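PDB 2DWC: 433aa long hypothetical phosphoribosylglycinamide formyl transferase from Pyrococcus horikoshii, which is a hypothetical protein of the ATP-grasp family with a PurT-type C-terminal region and binds ADP. Local coordinates for residues K133-S137 and K286-N290; V259-A263 and V278-V282. All blocks are in the same frame, centred on the assembly; numbering follows the deposited sequence.

Both contacts lie in the ATP-grasp part of the chain and meet at one sheet: strands 274-283 and 286-293 are antiparallel neighbours, joined between the interactions by Phe281 N to Trp288 O and Asn290 N to Glu279 O, probable hydrogen bonds of 2.8 Å each. Interaction 2 is wholly buried and apolar, a helix laid on the sheet. Interaction 1 is partly buried and mixed: a loop tied to the neighbouring strand by backbone groups and a water, with Val134 against Ala289 as apolar packing. The centres of the two contacts are about 7 Å apart, and interaction 2 is nested within the loop closed by interaction 1. Each reaches ADP, interaction 1 through Ser137 and Asn290, interaction 2 through Phe281.

Interaction 1 (K133-S137 and K286-N290); sequences KVPTS and KVWAN. With ADP (adenosine-5'-diphosphate), chain H.
An irregular loop crosses a strand almost at right angles (95° between end-to-end directions) yet is held by one direct backbone hydrogen bond and one water bridge. Lys133, just past helix 121-132, breaks the helical path with positive phi (60/60); Val134 to Ser137 then run extended over strand 286-290, with Thr136 and Trp288 closest at 4.7 Å between CA atoms. Ala289 N donates to Pro135 O (2.8 Å, 169°). Next to it a water accepts from Ser137 N and donates to Ala289 O, both at 2.8 Å. Val134 CG2 makes apolar contact with Ala289 CB (3.8 Å); Pro135 CG with Val287 O (3.4 Å) and Thr136 CB with Ala289 O (3.6 Å) are van der Waals contacts. Thr136 O sits at the edge of the Trp288 ring (m rotamer), 3.8 Å from CD1, while Thr136 OG1 (p rotamer) donates to Ser137 O at 2.9 Å. At this angle the single bond adds no strand to the sheet; it clips a helix-to-strand connection beside the nucleotide pocket, where Ser137 CB is 3.9 Å from ADP N6 and Asn290 OD1 3.5 Å from ADP O2A. Main-chain atoms and water thus make the polar links, whereas Ser137 OG bonds to Glu202 and Arg125.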
loop_
_atom_site.group_PDB
_atom_site.type_symbol
_atom_site.label_atom_id
_atom_site.label_comp_id
_atom_site.label_asym_id
_atom_site.label_seq_id
_atom_site.Cartn_x
_atom_site.Cartn_y
_atom_site.Cartn_z
ATOM N N LYS B 133 11.312 -8.317 34.369
ATOM C CA LYS B 133 11.010 -7.666 35.645
ATOM C C LYS B 133 10.049 -6.513 35.473
ATOM O O LYS B 133 10.369 -5.358 35.762
ATOM C CB LYS B 133 12.306 -7.195 36.307
ATOM C CG LYS B 133 13.228 -8.332 36.612
ATOM C CD LYS B 133 14.526 -7.806 37.216
ATOM C CE LYS B 133 15.489 -8.933 37.562
ATOM N NZ LYS B 133 16.737 -8.380 38.186
ATOM N N VAL B 134 8.867 -6.832 34.956
ATOM C CA VAL B 134 7.848 -5.821 34.733
ATOM C C VAL B 134 6.617 -6.222 35.496
ATOM O O VAL B 134 6.397 -7.392 35.770
ATOM C CB VAL B 134 7.483 -5.685 33.218
ATOM C CG1 VAL B 134 8.672 -5.143 32.442
ATOM C CG2 VAL B 134 7.038 -7.022 32.674
ATOM N N PRO B 135 5.783 -5.242 35.852
ATOM C CA PRO B 135 4.564 -5.554 36.596
ATOM C C PRO B 135 3.546 -6.337 35.784
ATOM O O PRO B 135 3.395 -6.120 34.581
ATOM C CB PRO B 135 4.045 -4.172 37.022
ATOM C CG PRO B 135 4.551 -3.257 35.953
ATOM C CD PRO B 135 5.915 -3.800 35.562
ATOM N N THR B 136 2.869 -7.265 36.442
ATOM C CA THR B 136 1.836 -8.058 35.786
ATOM C C THR B 136 0.777 -8.349 36.822
ATOM O O THR B 136 0.963 -8.050 38.005
ATOM C CB THR B 136 2.336 -9.442 35.328
ATOM O OG1 THR B 136 2.543 -10.271 36.481
ATOM C CG2 THR B 136 3.636 -9.338 34.550
ATOM N N SER B 137 -0.328 -8.918 36.369
ATOM C CA SER B 137 -1.402 -9.328 37.266
ATOM C C SER B 137 -0.829 -10.376 38.218
ATOM O O SER B 137 0.119 -11.083 37.874
ATOM C CB SER B 137 -2.537 -9.963 36.470
ATOM O OG SER B 137 -2.109 -11.144 35.785
ATOM N N LYS B 286 -1.126 3.724 36.075
ATOM C CA LYS B 286 -0.643 2.368 36.327
ATOM C C LYS B 286 -0.740 1.462 35.084
ATOM O O LYS B 286 -1.780 1.416 34.408
ATOM C CB LYS B 286 -1.401 1.703 37.480
ATOM C CG LYS B 286 -0.732 0.383 37.867
ATOM C CD LYS B 286 -0.900 -0.008 39.328
ATOM C CE LYS B 286 0.244 -0.942 39.765
ATOM N NZ LYS B 286 0.800 -1.746 38.621
ATOM N N VAL B 287 0.332 0.718 34.821
ATOM C CA VAL B 287 0.370 -0.171 33.643
ATOM C C VAL B 287 0.794 -1.590 34.049
ATOM O O VAL B 287 1.700 -1.772 34.872
ATOM C CB VAL B 287 1.366 0.403 32.592
ATOM C CG1 VAL B 287 1.374 -0.452 31.298
ATOM C CG2 VAL B 287 0.982 1.843 32.264
ATOM N N TRP B 288 0.112 -2.588 33.499
ATOM C CA TRP B 288 0.447 -3.994 33.768
ATOM C C TRP B 288 0.752 -4.678 32.438
ATOM O O TRP B 288 0.010 -4.465 31.482
ATOM C CB TRP B 288 -0.744 -4.728 34.371
ATOM C CG TRP B 288 -1.161 -4.301 35.755
ATOM C CD1 TRP B 288 -0.810 -4.907 36.939
ATOM C CD2 TRP B 288 -2.081 -3.248 36.095
ATOM N NE1 TRP B 288 -1.467 -4.300 37.992
ATOM C CE2 TRP B 288 -2.250 -3.281 37.507
ATOM C CE3 TRP B 288 -2.784 -2.286 35.351
ATOM C CZ2 TRP B 288 -3.098 -2.386 38.185
ATOM C CZ3 TRP B 288 -3.634 -1.389 36.032
ATOM C CH2 TRP B 288 -3.778 -1.454 37.435
ATOM N N ALA B 289 1.808 -5.494 32.377
ATOM C CA ALA B 289 2.132 -6.237 31.151
ATOM C C ALA B 289 1.266 -7.465 31.139
ATOM O O ALA B 289 1.165 -8.168 32.146
ATOM C CB ALA B 289 3.613 -6.660 31.111
ATOM N N ASN B 290 0.654 -7.761 29.992
ATOM C CA ASN B 290 -0.226 -8.900 29.919
ATOM C C ASN B 290 0.462 -10.022 29.165
ATOM O O ASN B 290 0.751 -11.060 29.731
ATOM C CB ASN B 290 -1.542 -8.488 29.257
ATOM C CG ASN B 290 -2.446 -9.665 28.961
ATOM O OD1 ASN B 290 -2.402 -10.681 29.644
ATOM N ND2 ASN B 290 -3.303 -9.511 27.947
HETATM P PB ADP H . -5.543 -14.364 24.523
HETATM O O1B ADP H . -4.460 -14.205 23.527
HETATM O O2B ADP H . -7.004 -13.715 24.316
HETATM O O3B ADP H . -5.546 -15.566 25.592
HETATM P PA ADP H . -5.602 -13.275 27.108
HETATM O O1A ADP H . -6.328 -14.521 27.440
HETATM O O2A ADP H . -4.296 -13.099 28.030
HETATM O O3A ADP H . -5.074 -13.250 25.587
HETATM O "O5'" ADP H . -6.517 -11.971 27.315
HETATM C "C5'" ADP H . -7.748 -11.831 26.602
HETATM C "C4'" ADP H . -8.570 -10.721 27.255
HETATM O "O4'" ADP H . -9.137 -11.129 28.510
HETATM C "C3'" ADP H . -7.650 -9.552 27.603
HETATM O "O3'" ADP H . -7.434 -8.762 26.431
HETATM C "C2'" ADP H . -8.592 -8.824 28.558
HETATM O "O2'" ADP H . -9.682 -8.271 27.817
HETATM C "C1'" ADP H . -9.087 -10.000 29.402
HETATM N N9 ADP H . -8.121 -10.327 30.477
HETATM C C8 ADP H . -7.169 -11.253 30.429
HETATM N N7 ADP H . -6.513 -11.277 31.591
HETATM C C5 ADP H . -7.058 -10.365 32.382
HETATM C C6 ADP H . -6.804 -9.926 33.680
HETATM N N6 ADP H . -5.857 -10.503 34.413
HETATM N N1 ADP H . -7.553 -8.937 34.186
HETATM C C2 ADP H . -8.522 -8.380 33.483
HETATM N N3 ADP H . -8.793 -8.774 32.248
HETATM C C4 ADP H . -8.085 -9.753 31.676
HETATM O O HOH W 1 -1.161 -8.673 33.676
#

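Interaction 2 (V259-A263 and V278-V282); sequences VYRIA and VEMFV. With ADP (adenosine-5'-diphosphate), chain H.
Met280 is the bump of this buried interface, its methyl set into a hollow on helix 259-263. The strand 278-282 is extended, and the helix axis passes 9.6 Å from the strand axis at 134° between N-to-C directions; nearest CA pairs are Ala263 with Val278 (6.2 Å) and Val259 with Met280 (7.5 Å). With chi1 m, chi2 t and chi3 at -144°, Met280 extends toward the helix. Its CE lies 3.2 Å from Val259 O, 4.0 Å from Val259 CG1, 3.8 Å from Ile262 CG2 and 3.7 Å from Ala263 CB, so an i, i+3, i+4 set lines the hollow. Flanking contacts are looser: Val278 CG2 meets Ala263 CB at 4.2 Å and Val282 CG2 meets Val259 CG2 (t rotamer) at 4.4 Å. Alternation along the strand sends Glu279 and Phe281 to the other face, where Phe281 CZ lies 3.6 Å from ADP C5 and the ring stacks with Phe207. Helix on one face, nucleotide against the other: this is consistent with the ATP-grasp fold, whose nucleotide cleft lies between two alpha+beta parts.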
loop_
_atom_site.group_PDB
_atom_site.type_symbol
_atom_site.label_atom_id
_atom_site.label_comp_id
_atom_site.label_asym_id
_atom_site.label_seq_id
_atom_site.Cartn_x
_atom_site.Cartn_y
_atom_site.Cartn_z
ATOM N N VAL B 259 4.448 2.632 29.456
ATOM C CA VAL B 259 4.187 1.622 28.394
ATOM C C VAL B 259 5.497 1.399 27.643
ATOM O O VAL B 259 5.907 0.260 27.422
ATOM C CB VAL B 259 3.070 2.123 27.425
ATOM C CG1 VAL B 259 3.093 1.325 26.081
ATOM C CG2 VAL B 259 1.717 1.958 28.098
ATOM N N TYR B 260 6.185 2.477 27.271
ATOM C CA TYR B 260 7.463 2.339 26.563
ATOM C C TYR B 260 8.496 1.648 27.452
ATOM O O TYR B 260 9.241 0.802 26.991
ATOM C CB TYR B 260 8.046 3.697 26.137
ATOM C CG TYR B 260 7.141 4.522 25.225
ATOM C CD1 TYR B 260 7.175 5.922 25.242
ATOM C CD2 TYR B 260 6.238 3.895 24.353
ATOM C CE1 TYR B 260 6.335 6.670 24.423
ATOM C CE2 TYR B 260 5.380 4.638 23.529
ATOM C CZ TYR B 260 5.424 6.012 23.564
ATOM O OH TYR B 260 4.531 6.727 22.793
ATOM N N ARG B 261 8.555 2.014 28.733
ATOM C CA ARG B 261 9.533 1.392 29.614
ATOM C C ARG B 261 9.330 -0.127 29.742
ATOM O O ARG B 261 10.303 -0.907 29.692
ATOM C CB ARG B 261 9.440 2.057 31.020
ATOM C CG ARG B 261 10.551 1.627 32.000
ATOM C CD ARG B 261 10.271 2.122 33.445
ATOM N NE ARG B 261 9.194 1.387 34.113
ATOM C CZ ARG B 261 9.300 0.141 34.573
ATOM N NH1 ARG B 261 10.442 -0.532 34.439
ATOM N NH2 ARG B 261 8.266 -0.424 35.190
ATOM N N ILE B 262 8.082 -0.534 29.940
ATOM C CA ILE B 262 7.743 -1.960 30.104
ATOM C C ILE B 262 8.017 -2.706 28.792
ATOM O O ILE B 262 8.625 -3.796 28.787
ATOM C CB ILE B 262 6.268 -2.106 30.528
ATOM C CG1 ILE B 262 6.156 -1.731 32.018
ATOM C CG2 ILE B 262 5.769 -3.541 30.320
ATOM C CD1 ILE B 262 4.793 -1.537 32.498
ATOM N N ALA B 263 7.567 -2.122 27.679
ATOM C CA ALA B 263 7.824 -2.770 26.371
ATOM C C ALA B 263 9.335 -2.947 26.157
ATOM O O ALA B 263 9.796 -4.006 25.726
ATOM C CB ALA B 263 7.193 -1.889 25.189
ATOM N N VAL B 278 3.359 -5.813 22.127
ATOM C CA VAL B 278 3.332 -6.000 23.585
ATOM C C VAL B 278 1.991 -5.532 24.135
ATOM O O VAL B 278 1.647 -4.354 24.031
ATOM C CB VAL B 278 4.485 -5.198 24.237
ATOM C CG1 VAL B 278 4.534 -5.537 25.734
ATOM C CG2 VAL B 278 5.821 -5.525 23.520
ATOM N N GLU B 279 1.255 -6.448 24.769
ATOM C CA GLU B 279 -0.080 -6.174 25.276
ATOM C C GLU B 279 -0.010 -5.727 26.727
ATOM O O GLU B 279 0.638 -6.383 27.517
ATOM C CB GLU B 279 -0.924 -7.441 25.180
ATOM C CG GLU B 279 -1.277 -7.866 23.738
ATOM C CD GLU B 279 -2.005 -6.760 23.000
ATOM O OE1 GLU B 279 -2.904 -6.126 23.609
ATOM O OE2 GLU B 279 -1.678 -6.527 21.813
ATOM N N MET B 280 -0.679 -4.622 27.054
ATOM C CA MET B 280 -0.674 -4.097 28.417
ATOM C C MET B 280 -2.042 -3.586 28.839
ATOM O O MET B 280 -2.872 -3.240 27.996
ATOM C CB MET B 280 0.313 -2.945 28.506
ATOM C CG MET B 280 1.757 -3.377 28.296
ATOM S SD MET B 280 2.875 -1.997 28.351
ATOM C CE MET B 280 4.096 -2.382 27.165
ATOM N N PHE B 281 -2.285 -3.555 30.153
ATOM C CA PHE B 281 -3.541 -3.013 30.682
ATOM C C PHE B 281 -3.170 -1.664 31.315
ATOM O O PHE B 281 -2.120 -1.540 31.952
ATOM C CB PHE B 281 -4.133 -3.930 31.787
ATOM C CG PHE B 281 -4.389 -5.348 31.342
ATOM C CD1 PHE B 281 -4.935 -5.617 30.088
ATOM C CD2 PHE B 281 -4.161 -6.417 32.214
ATOM C CE1 PHE B 281 -5.261 -6.924 29.702
ATOM C CE2 PHE B 281 -4.482 -7.724 31.851
ATOM C CZ PHE B 281 -5.039 -7.986 30.587
ATOM N N VAL B 282 -4.029 -0.658 31.147
ATOM C CA VAL B 282 -3.758 0.660 31.715
ATOM C C VAL B 282 -4.925 1.148 32.564
ATOM O O VAL B 282 -6.085 1.075 32.149
ATOM C CB VAL B 282 -3.522 1.729 30.603
ATOM C CG1 VAL B 282 -3.245 3.111 31.250
ATOM C CG2 VAL B 282 -2.339 1.323 29.719
HETATM P PB ADP H . -5.543 -14.364 24.523
HETATM O O1B ADP H . -4.460 -14.205 23.527
HETATM O O2B ADP H . -7.004 -13.715 24.316
HETATM O O3B ADP H . -5.546 -15.566 25.592
HETATM P PA ADP H . -5.602 -13.275 27.108
HETATM O O1A ADP H . -6.328 -14.521 27.440
HETATM O O2A ADP H . -4.296 -13.099 28.030
HETATM O O3A ADP H . -5.074 -13.250 25.587
HETATM O "O5'" ADP H . -6.517 -11.971 27.315
HETATM C "C5'" ADP H . -7.748 -11.831 26.602
HETATM C "C4'" ADP H . -8.570 -10.721 27.255
HETATM O "O4'" ADP H . -9.137 -11.129 28.510
HETATM C "C3'" ADP H . -7.650 -9.552 27.603
HETATM O "O3'" ADP H . -7.434 -8.762 26.431
HETATM C "C2'" ADP H . -8.592 -8.824 28.558
HETATM O "O2'" ADP H . -9.682 -8.271 27.817
HETATM C "C1'" ADP H . -9.087 -10.000 29.402
HETATM N N9 ADP H . -8.121 -10.327 30.477
HETATM C C8 ADP H . -7.169 -11.253 30.429
HETATM N N7 ADP H . -6.513 -11.277 31.591
HETATM C C5 ADP H . -7.058 -10.365 32.382
HETATM C C6 ADP H . -6.804 -9.926 33.680
HETATM N N6 ADP H . -5.857 -10.503 34.413
HETATM N N1 ADP H . -7.553 -8.937 34.186
HETATM C C2 ADP H . -8.522 -8.380 33.483
HETATM N N3 ADP H . -8.793 -8.774 32.248
HETATM C C4 ADP H . -8.085 -9.753 31.676
#